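Local coordinates for uncharacterized protein from DUF364 family (Desulfitobacterium hafniense, PDB 3L5O) that is of unknown function, but combines enolase-like and Rossmann-like folds around a shared site with a possible role in heavy-metal chelation, at residues M20-D25 / F229-Q234; V92-G97 / S196-T201; D130-S135 / G148-L153; V218-P223 / K258-G263. One frame throughout, in Å; residues are numbered along the deposited sequence.

Contact 1 of 4, residues M20-D25 / F229-Q234; sequences MWEIYD and FEHGLQ
Helix 22-29, close to the amino end of the chain, meets the turn that leads into strand 235-241 of the mixed sheet, and the contact rests on Ile23 and His231. Their CA atoms lie 6.1 Å apart, and the two side chains lie alongside each other, pointing opposite ways. With its CG1 anti to the backbone N (chi1 -168°), Ile23 runs its longer branch alongside the histidine's base: Ile23 CG1 is 3.9 Å from His231 CB, and Ile23 CD1 is 3.8 Å from His231 O. The imidazole lies over the backbone of Ile23, whose CA stands 4.1 Å above one face of the His231 ring and toward its rim. In the Rossmann-like part of the fold this turn ends the connection from strand 214-218 to its parallel neighbour 235-241, and helix 202-208 packs against both segments through Leu206, which touches Ile23 and Leu233. The exposed Glu22 comes obliquely to the ring, its CB 4.3 Å from His231 CE1. The carboxylate stays at a distance, Glu22 OE1 lying 4.8 Å from His231 ND1, which might favour a protonated imidazole without forming a salt bridge.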
loop_
_atom_site.group_PDB
_atom_site.type_symbol
_atom_site.label_atom_id
_atom_site.label_comp_id
_atom_site.label_asym_id
_atom_site.label_seq_id
_atom_site.Cartn_x
_atom_site.Cartn_y
_atom_site.Cartn_z
HETATM N N MSE A 20 17.952 -5.617 -1.946
HETATM C CA MSE A 20 16.565 -5.350 -2.310
HETATM C C MSE A 20 15.477 -5.828 -1.364
HETATM O O MSE A 20 14.354 -5.325 -1.439
HETATM C CB MSE A 20 16.290 -5.917 -3.680
HETATM C CG MSE A 20 16.720 -4.970 -4.754
HETATM SE SE MSE A 20 16.304 -5.816 -6.348
HETATM C CE MSE A 20 15.952 -4.114 -7.562
ATOM N N TRP A 21 15.773 -6.784 -0.484
ATOM C CA TRP A 21 14.808 -7.108 0.575
ATOM C C TRP A 21 14.826 -6.079 1.717
ATOM O O TRP A 21 13.986 -6.155 2.606
ATOM C CB TRP A 21 15.011 -8.516 1.155
ATOM C CG TRP A 21 14.725 -9.664 0.227
ATOM C CD1 TRP A 21 15.622 -10.584 -0.226
ATOM C CD2 TRP A 21 13.452 -10.044 -0.332
ATOM N NE1 TRP A 21 14.991 -11.492 -1.042
ATOM C CE2 TRP A 21 13.659 -11.184 -1.112
ATOM C CE3 TRP A 21 12.150 -9.522 -0.252
ATOM C CZ2 TRP A 21 12.635 -11.809 -1.789
ATOM C CZ3 TRP A 21 11.142 -10.147 -0.935
ATOM C CH2 TRP A 21 11.392 -11.255 -1.715
ATOM N N GLU A 22 15.755 -5.120 1.681
ATOM C CA GLU A 22 15.989 -4.248 2.820
ATOM C C GLU A 22 14.777 -3.485 3.240
ATOM O O GLU A 22 14.534 -3.342 4.416
ATOM C CB GLU A 22 17.143 -3.259 2.571
ATOM C CG GLU A 22 18.504 -3.918 2.734
ATOM C CD GLU A 22 19.672 -2.939 2.854
ATOM O OE1 GLU A 22 19.470 -1.692 2.730
ATOM O OE2 GLU A 22 20.808 -3.444 3.061
ATOM N N ILE A 23 14.022 -2.968 2.278
ATOM C CA ILE A 23 12.813 -2.223 2.601
ATOM C C ILE A 23 11.776 -3.119 3.267
ATOM O O ILE A 23 11.059 -2.664 4.137
ATOM C CB ILE A 23 12.230 -1.498 1.347
ATOM C CG1 ILE A 23 11.152 -0.496 1.775
ATOM C CG2 ILE A 23 11.657 -2.479 0.355
ATOM C CD1 ILE A 23 10.655 0.414 0.642
ATOM N N TYR A 24 11.699 -4.379 2.852
ATOM C CA TYR A 24 10.805 -5.375 3.475
ATOM C C TYR A 24 11.263 -5.735 4.879
ATOM O O TYR A 24 10.448 -5.757 5.796
ATOM C CB TYR A 24 10.700 -6.675 2.624
ATOM C CG TYR A 24 10.002 -6.454 1.301
ATOM C CD1 TYR A 24 10.711 -6.045 0.178
ATOM C CD2 TYR A 24 8.621 -6.577 1.195
ATOM C CE1 TYR A 24 10.067 -5.786 -1.026
ATOM C CE2 TYR A 24 7.975 -6.333 -0.025
ATOM C CZ TYR A 24 8.703 -5.933 -1.126
ATOM O OH TYR A 24 8.077 -5.657 -2.336
ATOM N N ASP A 25 12.557 -6.022 5.030
ATOM C CA ASP A 25 13.174 -6.319 6.334
ATOM C C ASP A 25 12.998 -5.132 7.321
ATOM O O ASP A 25 12.703 -5.323 8.469
ATOM C CB ASP A 25 14.670 -6.584 6.148
ATOM C CG ASP A 25 14.983 -7.853 5.340
ATOM O OD1 ASP A 25 14.175 -8.829 5.376
ATOM O OD2 ASP A 25 16.077 -7.949 4.695
ATOM N N PHE A 229 10.774 6.311 4.859
ATOM C CA PHE A 229 11.371 7.563 4.399
ATOM C C PHE A 229 12.897 7.488 4.362
ATOM O O PHE A 229 13.559 8.333 3.771
ATOM C CB PHE A 229 10.952 8.731 5.300
ATOM C CG PHE A 229 9.462 8.981 5.358
ATOM C CD1 PHE A 229 8.667 8.902 4.218
ATOM C CD2 PHE A 229 8.866 9.343 6.563
ATOM C CE1 PHE A 229 7.305 9.138 4.285
ATOM C CE2 PHE A 229 7.506 9.601 6.628
ATOM C CZ PHE A 229 6.731 9.498 5.492
ATOM N N GLU A 230 13.430 6.469 5.023
ATOM C CA GLU A 230 14.851 6.136 5.020
ATOM C C GLU A 230 15.168 5.133 3.904
ATOM O O GLU A 230 16.325 4.784 3.691
ATOM C CB GLU A 230 15.245 5.595 6.412
ATOM C CG GLU A 230 14.795 6.503 7.574
ATOM C CD GLU A 230 14.904 5.846 8.965
ATOM O OE1 GLU A 230 15.616 4.820 9.113
ATOM O OE2 GLU A 230 14.273 6.350 9.930
ATOM N N HIS A 231 14.135 4.706 3.171
ATOM C CA HIS A 231 14.261 3.669 2.154
ATOM C C HIS A 231 13.704 4.113 0.806
ATOM O O HIS A 231 13.107 3.316 0.084
ATOM C CB HIS A 231 13.590 2.367 2.634
ATOM C CG HIS A 231 14.401 1.640 3.654
ATOM N ND1 HIS A 231 15.520 0.913 3.318
ATOM C CD2 HIS A 231 14.316 1.606 5.005
ATOM C CE1 HIS A 231 16.081 0.448 4.420
ATOM N NE2 HIS A 231 15.367 0.850 5.457
ATOM N N GLY A 232 13.892 5.388 0.475
ATOM C CA GLY A 232 13.667 5.861 -0.888
ATOM C C GLY A 232 12.286 6.391 -1.229
ATOM O O GLY A 232 12.010 6.641 -2.409
ATOM N N LEU A 233 11.439 6.555 -0.215
ATOM C CA LEU A 233 10.133 7.194 -0.331
ATOM C C LEU A 233 10.087 8.529 0.425
ATOM O O LEU A 233 10.730 8.677 1.464
ATOM C CB LEU A 233 9.051 6.265 0.223
ATOM C CG LEU A 233 8.650 5.090 -0.684
ATOM C CD1 LEU A 233 7.988 3.998 0.098
ATOM C CD2 LEU A 233 7.698 5.572 -1.828
ATOM N N GLN A 234 9.312 9.496 -0.085
ATOM C CA GLN A 234 9.130 10.780 0.595
ATOM C C GLN A 234 7.695 11.059 1.047
ATOM O O GLN A 234 7.446 12.046 1.729
ATOM C CB GLN A 234 9.646 11.932 -0.262
ATOM C CG GLN A 234 11.135 11.852 -0.564
ATOM C CD GLN A 234 11.458 10.885 -1.690
ATOM O OE1 GLN A 234 10.886 10.972 -2.766
ATOM N NE2 GLN A 234 12.404 9.974 -1.442
#

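Contact 2 of 4, residues V92-G97 / S196-T201; sequences VEASIG and SVVDKT. With IMD (imidazole), chain D.
Helical segment 92-97 and segment 196-201, which holds the end of a weakly bonded helix, come together with the CA atoms of Ala94 and Val198 only 5.4 Å apart, a spacing that a side chain as small as that of Ala94 allows. Ala94 CB points at the other segment and meets three groups: Val198 CG1 at 3.8 Å, the carbonyl Val198 O at 3.7 Å and the ammonium Lys200 NZ at 3.4 Å. Both Val198 methyls also lie against the backbone of Ser95, CG1 4.0 Å from Ser95 N and CG2 equally near Ser95 CA.

Lys200 is the first residue beyond the helix, with phi 70°. Its chain bends at chi2 and chi3 (70° and 73°), which folds the ammonium back over the helix end, where Lys200 NZ donates to Val198 O at 2.8 Å. Val86 O and Ser88 O also accept from this nitrogen, so three carbonyls hold the charge, and Trp89 adds a cation-pi contact.

Beyond the helix-helix seam, Asp199 OD1 accepts from Thr201 N, closing an Asx turn, and from Thr201 OG1 at 2.7 Å, both from the same face of the carboxylate. An imidazole, probably from the crystallisation liquor, lies against this turn; its N3 is 2.7 Å from Asp199 OD2, with a weak, longer bond to Asp199 OD1, while Trp168 NE1 binds Asp199 OD2.

The seam joins helix 91-105 to the short helix 195-199 that follows strand 189-193 of the mixed sheet; on its far side Ile96 packs against strand 46-51 of the antiparallel sheet, and helix 202-208 backs Ser196 and Val197.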
loop_
_atom_site.group_PDB
_atom_site.type_symbol
_atom_site.label_atom_id
_atom_site.label_comp_id
_atom_site.label_asym_id
_atom_site.label_seq_id
_atom_site.Cartn_x
_atom_site.Cartn_y
_atom_site.Cartn_z
ATOM N N VAL A 92 -1.150 -14.126 -3.188
ATOM C CA VAL A 92 -2.193 -14.169 -2.141
ATOM C C VAL A 92 -1.557 -14.232 -0.724
ATOM O O VAL A 92 -2.027 -13.607 0.200
ATOM C CB VAL A 92 -3.169 -15.332 -2.339
ATOM C CG1 VAL A 92 -4.133 -15.433 -1.169
ATOM C CG2 VAL A 92 -3.928 -15.161 -3.638
ATOM N N GLU A 93 -0.497 -15.015 -0.580
ATOM C CA GLU A 93 0.257 -15.104 0.655
ATOM C C GLU A 93 0.918 -13.757 0.969
ATOM O O GLU A 93 0.876 -13.286 2.100
ATOM C CB GLU A 93 1.280 -16.227 0.534
ATOM C CG GLU A 93 2.224 -16.316 1.706
ATOM C CD GLU A 93 3.060 -17.572 1.729
ATOM O OE1 GLU A 93 2.743 -18.516 0.967
ATOM O OE2 GLU A 93 4.031 -17.611 2.548
ATOM N N ALA A 94 1.507 -13.127 -0.042
ATOM C CA ALA A 94 2.161 -11.823 0.132
ATOM C C ALA A 94 1.177 -10.759 0.575
ATOM O O ALA A 94 1.508 -9.950 1.424
ATOM C CB ALA A 94 2.866 -11.398 -1.131
ATOM N N SER A 95 -0.051 -10.822 0.078
ATOM C CA SER A 95 -1.085 -9.854 0.460
ATOM C C SER A 95 -1.420 -9.981 1.945
ATOM O O SER A 95 -1.606 -8.995 2.611
ATOM C CB SER A 95 -2.346 -9.978 -0.424
ATOM O OG SER A 95 -3.188 -11.051 -0.023
ATOM N N ILE A 96 -1.447 -11.204 2.459
ATOM C CA ILE A 96 -1.624 -11.489 3.905
ATOM C C ILE A 96 -0.484 -10.925 4.756
ATOM O O ILE A 96 -0.721 -10.338 5.813
ATOM C CB ILE A 96 -1.756 -13.017 4.082
ATOM C CG1 ILE A 96 -3.074 -13.473 3.429
ATOM C CG2 ILE A 96 -1.706 -13.435 5.526
ATOM C CD1 ILE A 96 -3.251 -14.990 3.352
ATOM N N GLY A 97 0.745 -11.117 4.288
ATOM C CA GLY A 97 1.926 -10.520 4.875
ATOM C C GLY A 97 1.842 -9.019 4.969
ATOM O O GLY A 97 2.216 -8.472 5.979
ATOM N N SER A 196 2.571 -2.692 -5.295
ATOM C CA SER A 196 3.954 -2.947 -5.642
ATOM C C SER A 196 4.752 -3.607 -4.514
ATOM O O SER A 196 5.751 -4.255 -4.769
ATOM C CB SER A 196 4.653 -1.667 -6.068
ATOM O OG SER A 196 4.640 -0.727 -5.006
ATOM N N VAL A 197 4.321 -3.434 -3.276
ATOM C CA VAL A 197 4.917 -4.141 -2.148
ATOM C C VAL A 197 4.658 -5.614 -2.313
ATOM O O VAL A 197 5.581 -6.448 -2.190
ATOM C CB VAL A 197 4.299 -3.662 -0.783
ATOM C CG1 VAL A 197 4.849 -4.471 0.401
ATOM C CG2 VAL A 197 4.559 -2.208 -0.602
ATOM N N VAL A 198 3.405 -5.939 -2.603
ATOM C CA VAL A 198 2.989 -7.330 -2.722
ATOM C C VAL A 198 3.672 -8.044 -3.887
ATOM O O VAL A 198 4.124 -9.182 -3.764
ATOM C CB VAL A 198 1.462 -7.428 -2.905
ATOM C CG1 VAL A 198 1.051 -8.862 -3.220
ATOM C CG2 VAL A 198 0.709 -6.905 -1.656
ATOM N N ASP A 199 3.771 -7.400 -5.041
ATOM C CA ASP A 199 4.366 -8.127 -6.157
ATOM C C ASP A 199 5.898 -7.962 -6.296
ATOM O O ASP A 199 6.509 -8.570 -7.168
ATOM C CB ASP A 199 3.586 -7.890 -7.463
ATOM C CG ASP A 199 3.550 -6.500 -7.851
ATOM O OD1 ASP A 199 4.493 -5.783 -7.432
ATOM O OD2 ASP A 199 2.638 -6.030 -8.587
ATOM N N LYS A 200 6.508 -7.210 -5.386
ATOM C CA LYS A 200 7.973 -7.055 -5.322
ATOM C C LYS A 200 8.562 -6.242 -6.473
ATOM O O LYS A 200 9.755 -6.298 -6.742
ATOM C CB LYS A 200 8.689 -8.403 -5.155
ATOM C CG LYS A 200 9.049 -8.784 -3.688
ATOM C CD LYS A 200 7.862 -9.124 -2.808
ATOM C CE LYS A 200 7.270 -10.501 -3.166
ATOM N NZ LYS A 200 5.987 -10.678 -2.388
ATOM N N THR A 201 7.732 -5.433 -7.116
ATOM C CA THR A 201 8.222 -4.463 -8.118
ATOM C C THR A 201 8.763 -3.212 -7.453
ATOM O O THR A 201 9.521 -2.454 -8.074
ATOM C CB THR A 201 7.107 -4.077 -9.119
ATOM O OG1 THR A 201 5.920 -3.660 -8.421
ATOM C CG2 THR A 201 6.722 -5.282 -9.952
HETATM N N1 IMD D . 1.263 -2.423 -10.161
HETATM C C2 IMD D . 1.606 -2.876 -8.929
HETATM N N3 IMD D . 2.857 -3.358 -8.989
HETATM C C4 IMD D . 3.314 -3.223 -10.245
HETATM C C5 IMD D . 2.301 -2.635 -10.992
#

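Contact 3 of 4, residues D130-S135 / G148-L153; sequences DPFIMS and GHFPHL. With EDO (1,2-ethanediol), chain G.
Asp130 OD1 accepts two backbone N-H groups, from Phe132 N at 2.9 Å and from Ile133 N at 3.2 Å, so Asp130 is the N-cap of the short helix 131-134. The first donor meets the oxygen nearly along its C-O axis; the second comes from above the carboxylate plane, 40° out of it, with the straighter N-H...O path of the two. The other oxygen, OD2, receives a weak bond from O1 of an ethanediol, probably from the crystallisation liquor, which Lys265 NZ also binds.

The cap sets the start of the helix whose Phe132 reaches the loop 148-153. With CG anti to the carbonyl carbon (chi1 -62°), the Phe132 ring sends its far edge onto Phe150: Phe132 CZ stands 3.7 Å above the centre of the Phe150 face. This is a T-shaped pair, centroids 5.0 Å apart and planes at 61°. Leu153 uses one branch against a face of the Phe132 ring. Its CD1 makes a CH-pi contact 3.6 Å from the ring centroid and is closest to the proximal side of the ring, 3.4 Å from Phe132 CG. Phe132 is thus pressed on a face by an aliphatic branch while its end abuts a second aromatic ring, and Tyr191 of strand 189-193 also meets the ring.

The loop bearing Phe150 and Leu153 follows strand 143-147, and its type II turn from Phe150 to Leu153 leads into helix 153-157. This passage from a parallel strand to a helix is characteristic of Rossmann-like folds, here with the capped helix 131-134 packed against the connection.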
loop_
_atom_site.group_PDB
_atom_site.type_symbol
_atom_site.label_atom_id
_atom_site.label_comp_id
_atom_site.label_asym_id
_atom_site.label_seq_id
_atom_site.Cartn_x
_atom_site.Cartn_y
_atom_site.Cartn_z
ATOM N N ASP A 130 -6.660 13.177 -0.157
ATOM C CA ASP A 130 -6.284 12.443 -1.363
ATOM C C ASP A 130 -4.963 13.004 -1.879
ATOM O O ASP A 130 -4.863 14.214 -2.072
ATOM C CB ASP A 130 -7.396 12.672 -2.400
ATOM C CG ASP A 130 -7.188 11.906 -3.687
ATOM O OD1 ASP A 130 -6.171 12.122 -4.379
ATOM O OD2 ASP A 130 -8.020 11.085 -4.106
ATOM N N PRO A 131 -3.961 12.168 -2.139
ATOM C CA PRO A 131 -2.626 12.673 -2.485
ATOM C C PRO A 131 -2.555 13.293 -3.876
ATOM O O PRO A 131 -1.680 14.128 -4.125
ATOM C CB PRO A 131 -1.747 11.422 -2.411
ATOM C CG PRO A 131 -2.646 10.318 -2.686
ATOM C CD PRO A 131 -4.007 10.702 -2.177
ATOM N N PHE A 132 -3.449 12.877 -4.767
ATOM C CA PHE A 132 -3.449 13.375 -6.145
ATOM C C PHE A 132 -4.017 14.790 -6.145
ATOM O O PHE A 132 -3.444 15.695 -6.748
ATOM C CB PHE A 132 -4.231 12.435 -7.071
ATOM C CG PHE A 132 -3.647 11.036 -7.154
ATOM C CD1 PHE A 132 -2.391 10.825 -7.701
ATOM C CD2 PHE A 132 -4.349 9.934 -6.660
ATOM C CE1 PHE A 132 -1.837 9.530 -7.757
ATOM C CE2 PHE A 132 -3.813 8.653 -6.722
ATOM C CZ PHE A 132 -2.564 8.447 -7.283
ATOM N N ILE A 133 -5.107 14.979 -5.407
ATOM C CA ILE A 133 -5.703 16.300 -5.204
ATOM C C ILE A 133 -4.795 17.233 -4.432
ATOM O O ILE A 133 -4.635 18.392 -4.809
ATOM C CB ILE A 133 -7.066 16.168 -4.511
ATOM C CG1 ILE A 133 -8.103 15.675 -5.522
ATOM C CG2 ILE A 133 -7.535 17.514 -3.921
ATOM C CD1 ILE A 133 -9.209 14.885 -4.887
HETATM N N MSE A 134 -4.204 16.741 -3.358
HETATM C CA MSE A 134 -3.231 17.514 -2.592
HETATM C C MSE A 134 -2.125 18.135 -3.435
HETATM O O MSE A 134 -1.644 19.210 -3.110
HETATM C CB MSE A 134 -2.513 16.614 -1.596
HETATM C CG MSE A 134 -3.231 16.312 -0.312
HETATM SE SE MSE A 134 -2.003 15.140 0.708
HETATM C CE MSE A 134 -1.409 16.487 2.074
ATOM N N SER A 135 -1.678 17.432 -4.477
ATOM C CA SER A 135 -0.479 17.838 -5.216
ATOM C C SER A 135 -0.751 18.390 -6.620
ATOM O O SER A 135 0.157 18.453 -7.439
ATOM C CB SER A 135 0.535 16.683 -5.261
ATOM O OG SER A 135 -0.061 15.470 -5.675
ATOM N N GLY A 148 0.012 1.925 -11.250
ATOM C CA GLY A 148 -1.197 1.392 -10.676
ATOM C C GLY A 148 -2.433 1.977 -11.285
ATOM O O GLY A 148 -2.409 2.971 -12.035
ATOM N N HIS A 149 -3.537 1.337 -10.964
ATOM C CA HIS A 149 -4.838 1.770 -11.426
ATOM C C HIS A 149 -5.510 2.600 -10.303
ATOM O O HIS A 149 -5.749 2.101 -9.201
ATOM C CB HIS A 149 -5.686 0.565 -11.827
ATOM C CG HIS A 149 -7.040 0.942 -12.331
ATOM N ND1 HIS A 149 -8.206 0.578 -11.686
ATOM C CD2 HIS A 149 -7.413 1.706 -13.387
ATOM C CE1 HIS A 149 -9.239 1.081 -12.342
ATOM N NE2 HIS A 149 -8.786 1.765 -13.379
ATOM N N PHE A 150 -5.733 3.879 -10.580
ATOM C CA PHE A 150 -6.434 4.786 -9.676
ATOM C C PHE A 150 -7.629 5.391 -10.415
ATOM O O PHE A 150 -7.468 6.105 -11.419
ATOM C CB PHE A 150 -5.486 5.867 -9.187
ATOM C CG PHE A 150 -4.312 5.304 -8.404
ATOM C CD1 PHE A 150 -4.462 4.942 -7.088
ATOM C CD2 PHE A 150 -3.091 5.067 -9.024
ATOM C CE1 PHE A 150 -3.394 4.399 -6.372
ATOM C CE2 PHE A 150 -2.033 4.511 -8.319
ATOM C CZ PHE A 150 -2.187 4.194 -6.992
ATOM N N PRO A 151 -8.838 5.123 -9.954
ATOM C CA PRO A 151 -10.008 5.675 -10.645
ATOM C C PRO A 151 -9.923 7.193 -10.871
ATOM O O PRO A 151 -9.508 7.929 -9.966
ATOM C CB PRO A 151 -11.173 5.315 -9.714
ATOM C CG PRO A 151 -10.707 4.157 -8.927
ATOM C CD PRO A 151 -9.215 4.259 -8.825
ATOM N N HIS A 152 -10.283 7.632 -12.082
ATOM C CA HIS A 152 -10.465 9.052 -12.467
ATOM C C HIS A 152 -9.205 9.866 -12.529
ATOM O O HIS A 152 -9.263 11.056 -12.708
ATOM C CB HIS A 152 -11.420 9.777 -11.525
ATOM C CG HIS A 152 -12.595 8.966 -11.152
ATOM N ND1 HIS A 152 -13.370 8.335 -12.093
ATOM C CD2 HIS A 152 -13.117 8.652 -9.948
ATOM C CE1 HIS A 152 -14.322 7.657 -11.481
ATOM N NE2 HIS A 152 -14.198 7.842 -10.180
ATOM N N LEU A 153 -8.065 9.222 -12.378
ATOM C CA LEU A 153 -6.813 9.940 -12.211
ATOM C C LEU A 153 -6.484 10.785 -13.433
ATOM O O LEU A 153 -6.016 11.921 -13.313
ATOM C CB LEU A 153 -5.686 8.939 -11.912
ATOM C CG LEU A 153 -4.341 9.580 -11.627
ATOM C CD1 LEU A 153 -4.463 10.507 -10.413
ATOM C CD2 LEU A 153 -3.312 8.520 -11.416
HETATM C C1 EDO G . -5.910 8.161 -3.630
HETATM O O1 EDO G . -6.655 9.015 -2.787
HETATM C C2 EDO G . -6.585 6.812 -3.722
HETATM O O2 EDO G . -7.203 6.690 -4.989
#

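Contact 4 of 4, residues V218-P223 / K258-G263; sequences VGPGTP and KIYSAG. With EDO (1,2-ethanediol), chain F.
Van der Waals contacts carry the approach of Pro220 to Tyr260 and Ile259. The proline ring meets the phenol end of Tyr260 at about a right angle, so that Pro220 CG lies against the hydroxyl oxygen, 3.4 Å from Tyr260 OH, and 3.9 Å from Tyr260 CZ, oblique to the aromatic ring. Ile259 adds a looser touch from the same 3-10 segment, its CG2 4.2 Å from Pro220 CG. Leu57 of strand 54-59 touches both Pro220 and Ile259, bringing the antiparallel sheet up to this pair.

Polar contacts run through the tyrosine hydroxyl and within the turn. A chi1 of -64° sets the Tyr260 ring beside the backbone N, and from there it extends its hydroxyl to the 218-223 loop. There Tyr260 OH shares a hydrogen bond of 3.2 Å with O1 of an ethanediol; this O1 lies at the ring edge, near its plane. The same diol, probably from the crystallisation liquor, is bonded to Gly238 O. Within the loop, Gly219 O is gripped twice by Thr222, from N at 3.1 Å and from OG1 at 2.9 Å, both on one face of the carbonyl plane; the first closes the type I turn from Gly219 to Thr222, on which Pro220 is presented, and the second reinforces it. At Gly219 a phi of 131° leaves no room for a CB beside the preceding carbonyl, so glycine fits here.

Aromatic and charged neighbours complete the setting of Tyr260, with Phe239 meeting its ring at about 90° and Lys265 making a cation-pi contact. The turn 219-222 leaves the carboxyl end of parallel strand 214-218, where Rossmann-like folds commonly place their ligand-binding loops, and the bound diol is consistent with a pocket here.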
loop_
_atom_site.group_PDB
_atom_site.type_symbol
_atom_site.label_atom_id
_atom_site.label_comp_id
_atom_site.label_asym_id
_atom_site.label_seq_id
_atom_site.Cartn_x
_atom_site.Cartn_y
_atom_site.Cartn_z
ATOM N N VAL A 218 0.876 4.843 -2.427
ATOM C CA VAL A 218 -0.534 5.204 -2.292
ATOM C C VAL A 218 -1.424 3.986 -2.288
ATOM O O VAL A 218 -1.251 3.065 -3.091
ATOM C CB VAL A 218 -1.054 6.083 -3.514
ATOM C CG1 VAL A 218 -2.512 6.510 -3.309
ATOM C CG2 VAL A 218 -0.201 7.274 -3.737
ATOM N N GLY A 219 -2.440 4.021 -1.437
ATOM C CA GLY A 219 -3.490 3.036 -1.459
ATOM C C GLY A 219 -3.729 2.509 -0.045
ATOM O O GLY A 219 -2.960 2.777 0.870
ATOM N N PRO A 220 -4.813 1.768 0.116
ATOM C CA PRO A 220 -5.220 1.232 1.414
ATOM C C PRO A 220 -4.204 0.314 2.105
ATOM O O PRO A 220 -4.192 0.248 3.345
ATOM C CB PRO A 220 -6.483 0.444 1.058
ATOM C CG PRO A 220 -6.988 1.089 -0.165
ATOM C CD PRO A 220 -5.788 1.435 -0.946
ATOM N N GLY A 221 -3.373 -0.365 1.312
ATOM C CA GLY A 221 -2.318 -1.235 1.777
ATOM C C GLY A 221 -0.952 -0.584 2.005
ATOM O O GLY A 221 0.057 -1.273 2.182
ATOM N N THR A 222 -0.922 0.738 2.063
ATOM C CA THR A 222 0.291 1.472 2.366
ATOM C C THR A 222 0.520 1.451 3.875
ATOM O O THR A 222 -0.368 1.855 4.644
ATOM C CB THR A 222 0.142 2.918 1.920
ATOM O OG1 THR A 222 -0.111 2.960 0.497
ATOM C CG2 THR A 222 1.430 3.687 2.164
ATOM N N PRO A 223 1.683 0.953 4.296
ATOM C CA PRO A 223 2.089 1.056 5.699
ATOM C C PRO A 223 2.485 2.472 6.070
ATOM O O PRO A 223 3.231 3.119 5.337
ATOM C CB PRO A 223 3.287 0.077 5.802
ATOM C CG PRO A 223 3.391 -0.626 4.486
ATOM C CD PRO A 223 2.671 0.215 3.485
ATOM N N LYS A 258 -17.125 -0.154 -0.979
ATOM C CA LYS A 258 -15.688 0.068 -1.045
ATOM C C LYS A 258 -15.148 0.160 0.376
ATOM O O LYS A 258 -15.861 0.582 1.292
ATOM C CB LYS A 258 -15.365 1.341 -1.825
ATOM C CG LYS A 258 -15.927 1.353 -3.252
ATOM N N ILE A 259 -13.890 -0.230 0.557
ATOM C CA ILE A 259 -13.280 -0.278 1.892
ATOM C C ILE A 259 -13.223 1.094 2.567
ATOM O O ILE A 259 -13.191 1.186 3.791
ATOM C CB ILE A 259 -11.859 -0.873 1.805
ATOM C CG1 ILE A 259 -11.338 -1.307 3.195
ATOM C CG2 ILE A 259 -10.892 0.129 1.141
ATOM C CD1 ILE A 259 -12.267 -2.250 3.991
ATOM N N TYR A 260 -13.225 2.156 1.763
ATOM C CA TYR A 260 -13.104 3.517 2.284
ATOM C C TYR A 260 -14.217 3.926 3.232
ATOM O O TYR A 260 -14.023 4.800 4.059
ATOM C CB TYR A 260 -12.980 4.529 1.135
ATOM C CG TYR A 260 -11.717 4.341 0.332
ATOM C CD1 TYR A 260 -10.480 4.751 0.837
ATOM C CD2 TYR A 260 -11.750 3.722 -0.919
ATOM C CE1 TYR A 260 -9.309 4.568 0.107
ATOM C CE2 TYR A 260 -10.582 3.536 -1.656
ATOM C CZ TYR A 260 -9.368 3.961 -1.139
ATOM O OH TYR A 260 -8.223 3.775 -1.875
ATOM N N SER A 261 -15.372 3.277 3.120
ATOM C CA SER A 261 -16.486 3.479 4.054
ATOM C C SER A 261 -16.142 3.182 5.511
ATOM O O SER A 261 -16.778 3.717 6.429
ATOM C CB SER A 261 -17.666 2.593 3.649
ATOM O OG SER A 261 -18.048 2.882 2.320
ATOM N N ALA A 262 -15.163 2.299 5.711
ATOM C CA ALA A 262 -14.779 1.842 7.048
ATOM C C ALA A 262 -13.655 2.664 7.688
ATOM O O ALA A 262 -13.144 2.281 8.744
ATOM C CB ALA A 262 -14.371 0.368 6.996
ATOM N N GLY A 263 -13.265 3.777 7.063
ATOM C CA GLY A 263 -12.270 4.652 7.657
ATOM C C GLY A 263 -11.977 5.943 6.918
ATOM O O GLY A 263 -12.833 6.506 6.270
HETATM C C1 EDO F . -5.069 6.304 -0.410
HETATM O O1 EDO F . -6.114 5.376 -0.159
HETATM C C2 EDO F . -5.439 7.737 -0.054
HETATM O O2 EDO F . -4.608 8.308 0.958
#

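Contacts 1 and 2 touch directly: Tyr24 OH lies 2.6 Å from Val197 O, a probable hydrogen bond, and Trp21 CZ3 packs 3.7 Å from Lys200 CG, which ties segment 20-25 to segment 196-201. Contacts 3 and 4 meet through Val218, whose CG1 is 3.8 Å from Phe150 CE1 and 3.9 Å from Pro131 CG, so strand 214-218 links them. Contacts 2 and 3 lie on opposite sides of the chain's centre, their centres about 21 Å apart, whereas the nearest atoms of contacts 2 and 4 are about 5 Å apart. The two ethanediols lie close together between contacts 3 and 4 and may mark a pocket; the imidazole of contact 2 lies apart.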